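Local coordinates for putative ABC transporter, periplasmic binding protein, amino acid (Neisseria gonorrhoeae, PDB 2YJP) that probably acts as the periplasmic receptor of an ABC uptake system, binding L-cysteine between the two lobes of a solute-binding protein of family 3, at residues R109-R114 with R131-V135; I121-F125 with F137-M142; V144-S150 with A208-A214; Q165-K171 with V186-D192. The protein carries 1 engineered substitution. One frame throughout, in Å; residues are numbered along the deposited sequence.

Interaction 1 (R109-R114 with R131-V135); sequences RVEYVR and RAEAV. With CYS (cysteine), chain D.
Arg-109 and Arg-131 converge on the carboxylate of the bound cysteine, while Val-110, Val-113, Ala-134 and Val-135 pack behind them, joining helix 109-114 to the end of helix 129-132 and the turn that follows it within one lobe of the binding protein. Arg-131 runs straight from CG to NE and presents the edge of its guanidinium: NH1 lies 2.8 Å from ligand O, and NH2 lies 2.9 Å from OXT, a nearly straight pair of bonds. Arg-109 instead bends at CG-CD (chi3 -68°), which turns its guanidinium so that OXT lies in its plane at the edge while O is met obliquely. Arg-109 NH2 bonds cysteine OXT at 3.0 Å, whereas NH1 makes a weak bond to O and has another partner in Ala-123 O. Below this polar end the contact is apolar. Val-110 CG1 sits 3.8 Å from Ala-134 CB, and Val-113 CG1 is 3.7 Å from Val-135 CG1. Arg-131 NH1 also bonds Thr-126 O, and Arg-109 NE bonds Ala-106 O. The two NH2 groups approach to 3.4 Å, a proximity that the shared carboxylate probably makes tolerable. The implication is a site made for an alpha-carboxylate, each of whose oxygens takes a bond from both arginines, one of the four being weak.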
# COMPACT_ATOMS: atom_id res chain seq x y z
N ARG A 109 1.24 -4.11 10.05
CA ARG A 109 -0.16 -3.95 9.66
C ARG A 109 -1.07 -4.99 10.31
O ARG A 109 -2.08 -4.62 10.85
CB ARG A 109 -0.36 -3.94 8.16
CG ARG A 109 0.19 -2.66 7.51
CD ARG A 109 0.09 -2.76 5.99
NE ARG A 109 1.01 -3.78 5.51
CZ ARG A 109 1.34 -3.90 4.24
NH1 ARG A 109 0.79 -3.08 3.38
NH2 ARG A 109 2.20 -4.83 3.85
N VAL A 110 -0.68 -6.27 10.25
CA VAL A 110 -1.44 -7.34 10.83
C VAL A 110 -1.52 -7.17 12.37
O VAL A 110 -2.62 -7.15 12.91
CB VAL A 110 -0.83 -8.74 10.46
CG1 VAL A 110 -1.42 -9.86 11.35
CG2 VAL A 110 -1.04 -9.04 8.97
N GLU A 111 -0.37 -7.03 13.03
CA GLU A 111 -0.34 -6.83 14.48
C GLU A 111 -1.20 -5.65 15.01
O GLU A 111 -1.79 -5.73 16.06
CB GLU A 111 1.13 -6.68 14.96
CG GLU A 111 1.27 -6.39 16.47
CD GLU A 111 0.59 -7.46 17.36
OE1 GLU A 111 0.73 -8.67 17.12
OE2 GLU A 111 -0.11 -7.12 18.33
N TYR A 112 -1.27 -4.56 14.26
CA TYR A 112 -1.90 -3.33 14.74
C TYR A 112 -3.39 -3.49 14.69
O TYR A 112 -4.11 -3.00 15.56
CB TYR A 112 -1.49 -2.14 13.86
CG TYR A 112 -0.20 -1.41 14.27
CD1 TYR A 112 0.81 -2.00 14.89
CD2 TYR A 112 -0.04 -0.13 14.03
CE1 TYR A 112 1.96 -1.30 15.25
CE2 TYR A 112 1.11 0.55 14.35
CZ TYR A 112 2.10 -0.01 14.96
OH TYR A 112 3.22 0.75 15.26
N VAL A 113 -3.87 -4.16 13.65
CA VAL A 113 -5.29 -4.40 13.51
C VAL A 113 -5.70 -5.54 14.44
O VAL A 113 -6.78 -5.49 15.01
CB VAL A 113 -5.64 -4.70 12.02
CG1 VAL A 113 -6.07 -6.01 11.82
CG2 VAL A 113 -6.85 -4.22 11.73
N ARG A 114 -4.83 -6.53 14.59
CA ARG A 114 -5.13 -7.67 15.43
C ARG A 114 -5.27 -7.28 16.90
O ARG A 114 -6.19 -7.74 17.59
CB ARG A 114 -4.04 -8.73 15.32
CG ARG A 114 -4.52 -10.12 15.68
CD ARG A 114 -3.47 -11.02 16.32
NE ARG A 114 -2.12 -10.82 15.82
CZ ARG A 114 -1.56 -11.53 14.85
NH1 ARG A 114 -2.24 -12.50 14.24
NH2 ARG A 114 -0.29 -11.28 14.50
N ARG A 131 -2.35 -13.76 4.39
CA ARG A 131 -2.77 -12.64 5.22
C ARG A 131 -4.24 -12.83 5.69
O ARG A 131 -4.61 -12.49 6.81
CB ARG A 131 -2.59 -11.32 4.44
CG ARG A 131 -1.13 -10.84 4.44
CD ARG A 131 -0.84 -9.88 3.34
NE ARG A 131 0.57 -9.44 3.33
CZ ARG A 131 1.01 -8.34 2.70
NH1 ARG A 131 0.13 -7.62 2.02
NH2 ARG A 131 2.31 -8.00 2.73
N ALA A 132 -5.05 -13.39 4.80
CA ALA A 132 -6.46 -13.59 5.05
C ALA A 132 -6.71 -14.60 6.17
O ALA A 132 -7.77 -14.63 6.70
CB ALA A 132 -7.19 -13.99 3.75
N GLU A 133 -5.70 -15.39 6.54
CA GLU A 133 -5.74 -16.20 7.75
C GLU A 133 -5.65 -15.37 9.02
O GLU A 133 -6.11 -15.79 10.07
CB GLU A 133 -4.59 -17.24 7.76
CG GLU A 133 -4.77 -18.36 6.75
CD GLU A 133 -3.54 -19.28 6.68
OE1 GLU A 133 -2.84 -19.43 7.71
OE2 GLU A 133 -3.26 -19.87 5.61
N ALA A 134 -5.05 -14.19 8.93
CA ALA A 134 -4.78 -13.40 10.11
C ALA A 134 -5.75 -12.24 10.30
O ALA A 134 -5.97 -11.81 11.45
CB ALA A 134 -3.34 -12.93 10.08
N VAL A 135 -6.30 -11.73 9.18
CA VAL A 135 -7.20 -10.55 9.21
C VAL A 135 -8.40 -10.68 8.21
O VAL A 135 -8.37 -11.54 7.31
CB VAL A 135 -6.42 -9.19 8.93
CG1 VAL A 135 -5.13 -9.01 9.87
CG2 VAL A 135 -6.09 -9.02 7.40
N CYS D . 0.82 -3.46 -1.14
CA CYS D . 2.02 -4.25 -0.77
C CYS D . 1.75 -5.05 0.51
O CYS D . 0.59 -4.99 1.04
CB CYS D . 3.24 -3.37 -0.54
SG CYS D . 3.02 -2.09 0.71
OXT CYS D . 2.65 -5.74 0.98

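Interaction 2 (I121-F125 with F137-M142); sequences ILANF and FADPYM. With CYS (cysteine), chain D.
Phe-125 and Phe-137 supply the aromatic part of this contact between two loops, one following strand 120-121 and the other following strand 135-137. Phe-137 brings CE1 to 3.6 Å from Phe-125 CD2 and sets CZ over one face of that ring, toward its rim. The ring centroids are 5.2 Å apart with planes inclined at 46°, an oblique aromatic pair. With CG turned anti to the backbone N (chi1 -158°), Phe-125 also offers an edge to ligand O.

The remaining packing gathers round Tyr-141 and Met-142. Leu-122 CD2 lies obliquely against the phenol, 3.6 Å from Tyr-141 CE1. The Met-142 side chain crosses that of Asn-124 at about a right angle, bringing Met-142 SD to 3.7 Å from Asn-124 ND2.

The polar links are indirect. One water accepts from Phe-125 N (2.9 Å) and donates to Tyr-141 OH (2.7 Å), bridging the two loops. Asn-124 contributes its backbone, for its O accepts from the cysteine N at 2.6 Å, while its amide is fixed by Lys-65 at OD1 and Asp-81 at ND2. Asp-81 bonds Tyr-141 OH as well, so one carboxylate positions both sides of the contact.

Tyr-141 and Met-142 together face Ile-239 in a classic beta bulge against strand 237-244. Leu-122 and Tyr-141 rest on Ile-84 of helix 80-93, so that this helix and that strand border the contact, while helix 248-264 covers the 137-142 loop at Ala-138.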
# COMPACT_ATOMS: atom_id res chain seq x y z
N ILE A 121 -7.23 -1.08 8.61
CA ILE A 121 -5.95 -0.87 7.92
C ILE A 121 -6.27 -0.38 6.55
O ILE A 121 -7.02 -1.06 5.82
CB ILE A 121 -5.11 -2.15 7.79
CG1 ILE A 121 -4.59 -2.55 9.17
CG2 ILE A 121 -4.00 -1.97 6.70
CD1 ILE A 121 -3.55 -1.54 9.77
N LEU A 122 -5.71 0.79 6.21
CA LEU A 122 -5.73 1.28 4.83
C LEU A 122 -4.28 1.61 4.47
O LEU A 122 -4.02 2.59 3.75
CB LEU A 122 -6.64 2.50 4.73
CG LEU A 122 -8.13 2.12 4.48
CD1 LEU A 122 -9.07 3.26 4.55
CD2 LEU A 122 -8.32 1.38 3.09
N ALA A 123 -3.33 0.83 4.97
CA ALA A 123 -1.94 1.01 4.57
C ALA A 123 -1.67 0.17 3.32
O ALA A 123 -1.06 -0.89 3.38
CB ALA A 123 -0.97 0.64 5.71
N ASN A 124 -2.15 0.70 2.18
CA ASN A 124 -2.01 0.09 0.84
C ASN A 124 -1.74 -1.43 0.83
O ASN A 124 -0.71 -1.89 0.32
CB ASN A 124 -0.94 0.88 0.04
CG ASN A 124 -1.22 0.91 -1.45
OD1 ASN A 124 -0.37 0.52 -2.28
ND2 ASN A 124 -2.44 1.37 -1.81
N PHE A 125 -2.74 -2.19 1.27
CA PHE A 125 -2.57 -3.53 1.79
C PHE A 125 -3.01 -4.63 0.82
O PHE A 125 -4.23 -4.80 0.53
CB PHE A 125 -3.36 -3.64 3.11
CG PHE A 125 -2.90 -4.73 4.03
CD1 PHE A 125 -1.64 -5.29 3.94
CD2 PHE A 125 -3.77 -5.19 5.04
CE1 PHE A 125 -1.26 -6.30 4.85
CE2 PHE A 125 -3.40 -6.17 5.92
CZ PHE A 125 -2.16 -6.71 5.85
N PHE A 137 -10.31 -9.04 5.04
CA PHE A 137 -10.24 -8.04 3.98
C PHE A 137 -11.62 -7.68 3.48
O PHE A 137 -12.42 -8.56 3.14
CB PHE A 137 -9.43 -8.58 2.82
CG PHE A 137 -7.95 -8.60 3.09
CD1 PHE A 137 -7.17 -7.42 2.96
CD2 PHE A 137 -7.31 -9.80 3.44
CE1 PHE A 137 -5.78 -7.46 3.18
CE2 PHE A 137 -5.93 -9.83 3.67
CZ PHE A 137 -5.16 -8.68 3.54
N ALA A 138 -11.91 -6.37 3.45
CA ALA A 138 -13.11 -5.88 2.74
C ALA A 138 -12.93 -5.90 1.24
O ALA A 138 -11.87 -6.23 0.77
CB ALA A 138 -13.46 -4.48 3.20
N ASP A 139 -13.95 -5.51 0.50
CA ASP A 139 -13.87 -5.31 -0.93
C ASP A 139 -12.67 -4.51 -1.35
O ASP A 139 -12.48 -3.42 -0.84
CB ASP A 139 -15.05 -4.48 -1.41
CG ASP A 139 -16.32 -5.27 -1.50
OD1 ASP A 139 -16.32 -6.46 -1.08
OD2 ASP A 139 -17.30 -4.68 -1.98
N PRO A 140 -11.95 -5.03 -2.36
CA PRO A 140 -10.76 -4.34 -2.91
C PRO A 140 -11.12 -3.03 -3.55
O PRO A 140 -12.25 -2.89 -4.11
CB PRO A 140 -10.20 -5.30 -3.95
CG PRO A 140 -11.20 -6.39 -4.12
CD PRO A 140 -12.31 -6.25 -3.09
N TYR A 141 -10.19 -2.07 -3.46
CA TYR A 141 -10.32 -0.81 -4.19
C TYR A 141 -9.27 -0.59 -5.28
O TYR A 141 -9.49 0.22 -6.18
CB TYR A 141 -10.37 0.38 -3.22
CG TYR A 141 -9.21 0.52 -2.32
CD1 TYR A 141 -9.23 -0.09 -1.07
CD2 TYR A 141 -8.08 1.28 -2.67
CE1 TYR A 141 -8.19 0.02 -0.21
CE2 TYR A 141 -7.01 1.43 -1.77
CZ TYR A 141 -7.07 0.77 -0.54
OH TYR A 141 -6.05 0.86 0.39
N MET A 142 -8.16 -1.32 -5.22
CA MET A 142 -7.17 -1.24 -6.31
C MET A 142 -6.44 -2.57 -6.57
O MET A 142 -6.63 -3.54 -5.83
CB MET A 142 -6.21 -0.07 -6.12
CG MET A 142 -5.00 -0.31 -5.27
SD MET A 142 -3.88 1.13 -5.22
CE MET A 142 -2.56 0.56 -6.27
N CYS D . 0.82 -3.46 -1.14
CA CYS D . 2.02 -4.25 -0.77
C CYS D . 1.75 -5.05 0.51
O CYS D . 0.59 -4.99 1.04
CB CYS D . 3.24 -3.37 -0.54
SG CYS D . 3.02 -2.09 0.71
OXT CYS D . 2.65 -5.74 0.98
O HOH W 1 -5.30 -1.12 2.11

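Interaction 3 (V144-S150 with A208-A214); sequences VALGVVS and ALAHDNA. With CYS (cysteine), chain D.
Asp-212 turns its carboxylate across Val-144 at about a right angle, with Val-144 CG1 3.6 Å from Asp-212 CG, and the same group meets the bound cysteine. Asp-212 OD2 accepts from the ligand N at 2.7 Å and has a second partner in Lys-65. The neighbouring His-211 ring works through its edge: the ligand SG lies in its plane near CE1, and ND1 accepts from Asp-212 N (2.9 Å), a bond that also runs in the ring plane. NE2 bonds Asn-194, so both ring nitrogens are engaged. The Asn-213 amide sits beside Ala-145, with ND2 3.5 Å from Ala-145 CB and bonded to Gly-231 O. A chi1 of 57° puts Asn-213 CG between the backbone N and the carbonyl carbon, close to Ala-145 O; a water donates to Asn-213 OD1 at 2.6 Å.

Behind these groups the strands run antiparallel. Gly-147 and His-211 exchange bonds as a hydrogen-bonded pair, as do Val-149 and Leu-209. At the end of the ladder Asn-213 N, already in helix 213-222, donates to Ala-145 O at 2.8 Å, almost straight and in the carbonyl plane. Val-148 CG1 packs on Ala-208 CB (3.7 Å), whereas Val-149 lies alongside Leu-209 against helix 194-202.

The chemistry implies that a buried strand pair presents one of the two acceptors of the ligand's amino group. Lys-65 and the ligand's ammonium group would probably favour an ionised Asp-212.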
# COMPACT_ATOMS: atom_id res chain seq x y z
N VAL A 144 -2.46 -4.24 -8.08
CA VAL A 144 -1.09 -3.95 -8.29
C VAL A 144 -0.27 -5.24 -8.48
O VAL A 144 -0.58 -6.30 -7.96
CB VAL A 144 -0.56 -3.00 -7.11
CG1 VAL A 144 -0.04 -3.70 -6.00
CG2 VAL A 144 0.59 -2.29 -7.53
N ALA A 145 0.78 -5.13 -9.27
CA ALA A 145 1.73 -6.20 -9.51
C ALA A 145 3.06 -5.71 -8.92
O ALA A 145 3.22 -4.50 -8.70
CB ALA A 145 1.87 -6.44 -11.00
N LEU A 146 3.98 -6.62 -8.67
CA LEU A 146 5.32 -6.27 -8.28
C LEU A 146 6.20 -5.93 -9.48
O LEU A 146 6.00 -6.41 -10.62
CB LEU A 146 5.96 -7.41 -7.46
CG LEU A 146 5.19 -7.83 -6.17
CD1 LEU A 146 5.81 -9.09 -5.54
CD2 LEU A 146 5.07 -6.62 -5.21
N GLY A 147 7.22 -5.12 -9.22
CA GLY A 147 8.22 -4.79 -10.22
C GLY A 147 9.56 -4.67 -9.56
O GLY A 147 9.68 -4.82 -8.37
N VAL A 148 10.59 -4.46 -10.35
CA VAL A 148 11.94 -4.27 -9.78
C VAL A 148 12.59 -3.02 -10.35
O VAL A 148 12.58 -2.84 -11.57
CB VAL A 148 12.84 -5.50 -10.11
CG1 VAL A 148 14.26 -5.27 -9.51
CG2 VAL A 148 12.18 -6.75 -9.58
N VAL A 149 13.15 -2.16 -9.46
CA VAL A 149 13.82 -0.94 -9.93
C VAL A 149 15.33 -1.04 -9.71
O VAL A 149 15.77 -1.65 -8.69
CB VAL A 149 13.25 0.33 -9.31
CG1 VAL A 149 13.58 0.46 -7.74
CG2 VAL A 149 13.71 1.56 -10.10
N SER A 150 16.11 -0.47 -10.67
CA SER A 150 17.56 -0.54 -10.63
C SER A 150 18.18 0.67 -11.33
O SER A 150 17.53 1.34 -12.15
CB SER A 150 18.03 -1.84 -11.32
OG SER A 150 17.52 -1.92 -12.68
N ALA A 208 19.41 -3.45 -6.83
CA ALA A 208 18.02 -3.29 -7.22
C ALA A 208 17.10 -3.33 -6.00
O ALA A 208 17.50 -3.76 -4.91
CB ALA A 208 17.61 -4.39 -8.20
N LEU A 209 15.84 -2.94 -6.21
CA LEU A 209 14.87 -2.91 -5.15
C LEU A 209 13.53 -3.36 -5.72
O LEU A 209 13.09 -2.88 -6.76
CB LEU A 209 14.80 -1.50 -4.59
CG LEU A 209 13.83 -1.19 -3.45
CD1 LEU A 209 14.11 0.18 -2.82
CD2 LEU A 209 12.33 -1.28 -3.93
N ALA A 210 12.89 -4.29 -5.04
CA ALA A 210 11.61 -4.81 -5.49
C ALA A 210 10.47 -4.31 -4.60
O ALA A 210 10.64 -4.23 -3.37
CB ALA A 210 11.66 -6.33 -5.50
N HIS A 211 9.34 -4.01 -5.22
CA HIS A 211 8.15 -3.45 -4.53
C HIS A 211 6.96 -3.42 -5.50
O HIS A 211 7.10 -3.85 -6.66
CB HIS A 211 8.44 -1.98 -4.10
CG HIS A 211 7.86 -1.61 -2.76
ND1 HIS A 211 6.56 -1.89 -2.41
CD2 HIS A 211 8.41 -0.98 -1.70
CE1 HIS A 211 6.32 -1.45 -1.19
NE2 HIS A 211 7.43 -0.89 -0.74
N ASP A 212 5.82 -2.88 -5.05
CA ASP A 212 4.64 -2.66 -5.88
C ASP A 212 5.11 -1.85 -7.08
O ASP A 212 5.77 -0.84 -6.91
CB ASP A 212 3.54 -1.86 -5.09
CG ASP A 212 2.81 -2.72 -4.05
OD1 ASP A 212 3.08 -3.95 -4.01
OD2 ASP A 212 1.93 -2.18 -3.25
N ASN A 213 4.74 -2.24 -8.30
CA ASN A 213 5.25 -1.47 -9.46
C ASN A 213 4.77 -0.02 -9.51
O ASN A 213 5.55 0.88 -9.90
CB ASN A 213 5.05 -2.18 -10.82
CG ASN A 213 3.56 -2.55 -11.13
OD1 ASN A 213 2.59 -2.01 -10.56
ND2 ASN A 213 3.41 -3.47 -12.10
N ALA A 214 3.53 0.21 -9.12
CA ALA A 214 2.98 1.54 -9.07
C ALA A 214 3.82 2.43 -8.14
O ALA A 214 4.06 3.57 -8.44
CB ALA A 214 1.48 1.49 -8.58
N CYS D . 0.82 -3.46 -1.14
CA CYS D . 2.02 -4.25 -0.77
C CYS D . 1.75 -5.05 0.51
O CYS D . 0.59 -4.99 1.04
CB CYS D . 3.24 -3.37 -0.54
SG CYS D . 3.02 -2.09 0.71
OXT CYS D . 2.65 -5.74 0.98
O HOH W 2 0.13 -2.53 -11.30

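Interaction 4 (Q165-K171 with V186-D192); sequences QTLLVNK and VKLLKFD. With ZN (zinc ion), chain G.
Phe-191 O is gripped by two donors at the end of the adjoining strand: Lys-171 N at 2.8 Å and Asn-170 ND2 at 3.1 Å reach it from opposite faces of its carbonyl plane. Asn-170 has CG anti to its own N (chi1 176°), which carries ND2 across the strand ends, where it makes a further, weak bond to Asp-192 O. Waters reinforce the junction, one joining Asn-170 OD1 to Asp-192 O and another joining Lys-171 O to the same oxygen. Asp-192 OD2 binds a zinc ion at 2.0 Å, and Glu-105 is a further ligand of that ion.

Back along the strands the parallel ladder is regular. Leu-167 N donates to Lys-187 O (2.8 Å), Leu-167 O accepts from Leu-189 N, and Val-169 repeats the pattern with Leu-189 O and Phe-191 N. A water closes the far end by linking Gln-165 O to Lys-187 N.

Side chains pack on both faces of the sheet. On one, Leu-168 CD2 meets the edge of the Phe-191 ring at CE2 (3.6 Å), and Thr-166 CG2 presses to 3.4 Å from Leu-189 CB, tighter than usual for carbons. On the other, Leu-167 and Leu-188 run side by side, their CD2 atoms 3.8 Å apart, against Phe-179 of helix 174-182. Val-169 CG2 lies along the stem of Lys-190, whose NZ forms a salt bridge with Asp-176.

Strand 166-170, helix 174-182 and strand 187-191 thus form a beta-alpha-beta crossover, the unit from which the alpha/beta lobes of periplasmic binding proteins are built.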
# COMPACT_ATOMS: atom_id res chain seq x y z
N GLN A 165 24.92 -10.81 -5.40
CA GLN A 165 24.48 -9.44 -5.24
C GLN A 165 23.25 -9.36 -4.30
O GLN A 165 22.63 -10.37 -4.00
CB GLN A 165 24.16 -8.84 -6.61
CG GLN A 165 25.33 -8.89 -7.60
CD GLN A 165 26.24 -7.65 -7.54
OE1 GLN A 165 26.65 -7.20 -6.47
NE2 GLN A 165 26.55 -7.11 -8.72
N THR A 166 22.90 -8.15 -3.87
CA THR A 166 21.86 -7.93 -2.90
C THR A 166 20.61 -7.25 -3.49
O THR A 166 20.74 -6.29 -4.23
CB THR A 166 22.43 -7.11 -1.71
OG1 THR A 166 23.41 -7.90 -1.02
CG2 THR A 166 21.37 -6.73 -0.69
N LEU A 167 19.43 -7.78 -3.17
CA LEU A 167 18.17 -7.12 -3.53
C LEU A 167 17.57 -6.47 -2.30
O LEU A 167 17.51 -7.09 -1.23
CB LEU A 167 17.18 -8.14 -4.14
CG LEU A 167 15.80 -7.69 -4.56
CD1 LEU A 167 15.84 -6.69 -5.74
CD2 LEU A 167 14.98 -8.94 -4.92
N LEU A 168 17.16 -5.20 -2.45
CA LEU A 168 16.51 -4.47 -1.34
C LEU A 168 14.98 -4.67 -1.34
O LEU A 168 14.32 -4.63 -2.39
CB LEU A 168 16.80 -2.98 -1.46
CG LEU A 168 18.30 -2.69 -1.39
CD1 LEU A 168 18.67 -1.28 -1.80
CD2 LEU A 168 18.76 -2.93 0.01
N VAL A 169 14.42 -4.92 -0.16
CA VAL A 169 13.00 -4.93 -0.03
C VAL A 169 12.61 -4.25 1.30
O VAL A 169 13.39 -4.29 2.29
CB VAL A 169 12.39 -6.40 -0.00
CG1 VAL A 169 12.50 -7.07 -1.36
CG2 VAL A 169 13.02 -7.28 1.14
N ASN A 170 11.40 -3.68 1.30
CA ASN A 170 10.79 -3.18 2.52
C ASN A 170 10.29 -4.41 3.28
O ASN A 170 9.55 -5.23 2.70
CB ASN A 170 9.70 -2.17 2.18
CG ASN A 170 8.92 -1.64 3.39
OD1 ASN A 170 7.81 -1.42 3.31
ND2 ASN A 170 9.52 -1.38 4.43
N LYS A 171 10.78 -4.60 4.52
CA LYS A 171 10.39 -5.73 5.29
C LYS A 171 8.84 -5.86 5.40
O LYS A 171 8.16 -4.87 5.68
CB LYS A 171 11.07 -5.69 6.70
CG LYS A 171 10.65 -6.86 7.61
CD LYS A 171 11.55 -7.02 8.88
CE LYS A 171 10.84 -7.89 9.94
NZ LYS A 171 11.47 -7.75 11.35
N VAL A 186 18.04 -15.66 -4.10
CA VAL A 186 18.33 -14.24 -4.14
C VAL A 186 18.53 -13.69 -2.73
O VAL A 186 17.63 -13.80 -1.87
CB VAL A 186 17.20 -13.40 -4.86
CG1 VAL A 186 17.48 -11.88 -4.74
CG2 VAL A 186 17.09 -13.82 -6.35
N LYS A 187 19.70 -13.09 -2.50
CA LYS A 187 20.03 -12.50 -1.22
C LYS A 187 19.25 -11.18 -0.98
O LYS A 187 19.32 -10.26 -1.79
CB LYS A 187 21.53 -12.29 -1.15
CG LYS A 187 22.02 -11.51 0.05
CD LYS A 187 23.43 -11.94 0.47
CE LYS A 187 24.54 -11.02 -0.13
NZ LYS A 187 25.28 -11.55 -1.38
N LEU A 188 18.51 -11.11 0.13
CA LEU A 188 17.70 -9.94 0.48
C LEU A 188 18.28 -9.13 1.63
O LEU A 188 18.71 -9.67 2.66
CB LEU A 188 16.29 -10.38 0.92
CG LEU A 188 15.47 -11.18 -0.10
CD1 LEU A 188 14.16 -11.64 0.55
CD2 LEU A 188 15.28 -10.37 -1.46
N LEU A 189 18.23 -7.82 1.46
CA LEU A 189 18.49 -6.89 2.54
C LEU A 189 17.20 -6.10 2.80
O LEU A 189 16.68 -5.42 1.94
CB LEU A 189 19.62 -5.94 2.17
CG LEU A 189 20.06 -4.94 3.24
CD1 LEU A 189 20.68 -5.61 4.37
CD2 LEU A 189 21.19 -4.13 2.78
N LYS A 190 16.71 -6.20 4.03
CA LYS A 190 15.38 -5.70 4.38
C LYS A 190 15.46 -4.48 5.33
O LYS A 190 16.29 -4.44 6.22
CB LYS A 190 14.54 -6.82 4.99
CG LYS A 190 14.74 -8.16 4.34
CD LYS A 190 13.68 -9.18 4.76
CE LYS A 190 14.05 -10.57 4.23
NZ LYS A 190 13.02 -11.64 4.46
N PHE A 191 14.60 -3.49 5.12
CA PHE A 191 14.54 -2.33 6.00
C PHE A 191 13.09 -2.16 6.40
O PHE A 191 12.19 -2.41 5.57
CB PHE A 191 15.01 -1.10 5.22
CG PHE A 191 16.48 -1.11 4.90
CD1 PHE A 191 17.42 -0.61 5.82
CD2 PHE A 191 16.92 -1.66 3.71
CE1 PHE A 191 18.79 -0.66 5.53
CE2 PHE A 191 18.30 -1.72 3.42
CZ PHE A 191 19.22 -1.22 4.30
N ASP A 192 12.83 -1.75 7.63
CA ASP A 192 11.44 -1.52 8.16
C ASP A 192 10.61 -0.51 7.34
O ASP A 192 9.45 -0.74 7.09
CB ASP A 192 11.50 -1.05 9.61
CG ASP A 192 11.89 -2.18 10.60
OD1 ASP A 192 12.16 -3.28 10.12
OD2 ASP A 192 11.91 -2.01 11.87
ZN ZN G . 10.57 -0.69 12.56
O HOH W 3 21.75 -12.75 -4.34
O HOH W 4 6.74 -0.09 5.68
O HOH W 5 7.95 -2.91 7.48

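How the interactions relate
Interactions 1, 2 and 3 all reach the bound cysteine, from different sides. Interactions 1 and 2 interlock: Arg-109 NH1 lies 2.9 Å from Ala-123 O, and Phe-125 packs against both arginine heads. Interaction 3 approaches the ligand from the other lobe, its centre 23 Å from that of interaction 1, and touches interaction 2 where Asn-124 OD1 and Asp-212 OD2 come within 3.7 Å. Interaction 4 extends the sheet of interaction 3, as Ala-208 O and Leu-168 N lie 2.9 Å apart. The arginines of interaction 1 hold the carboxylate, while the amino group is shared between Asn-124 O and Asp-212 OD2 across the cleft, a worked example of recognition between lobes, with Thr-126 and Thr-174 adding bonds.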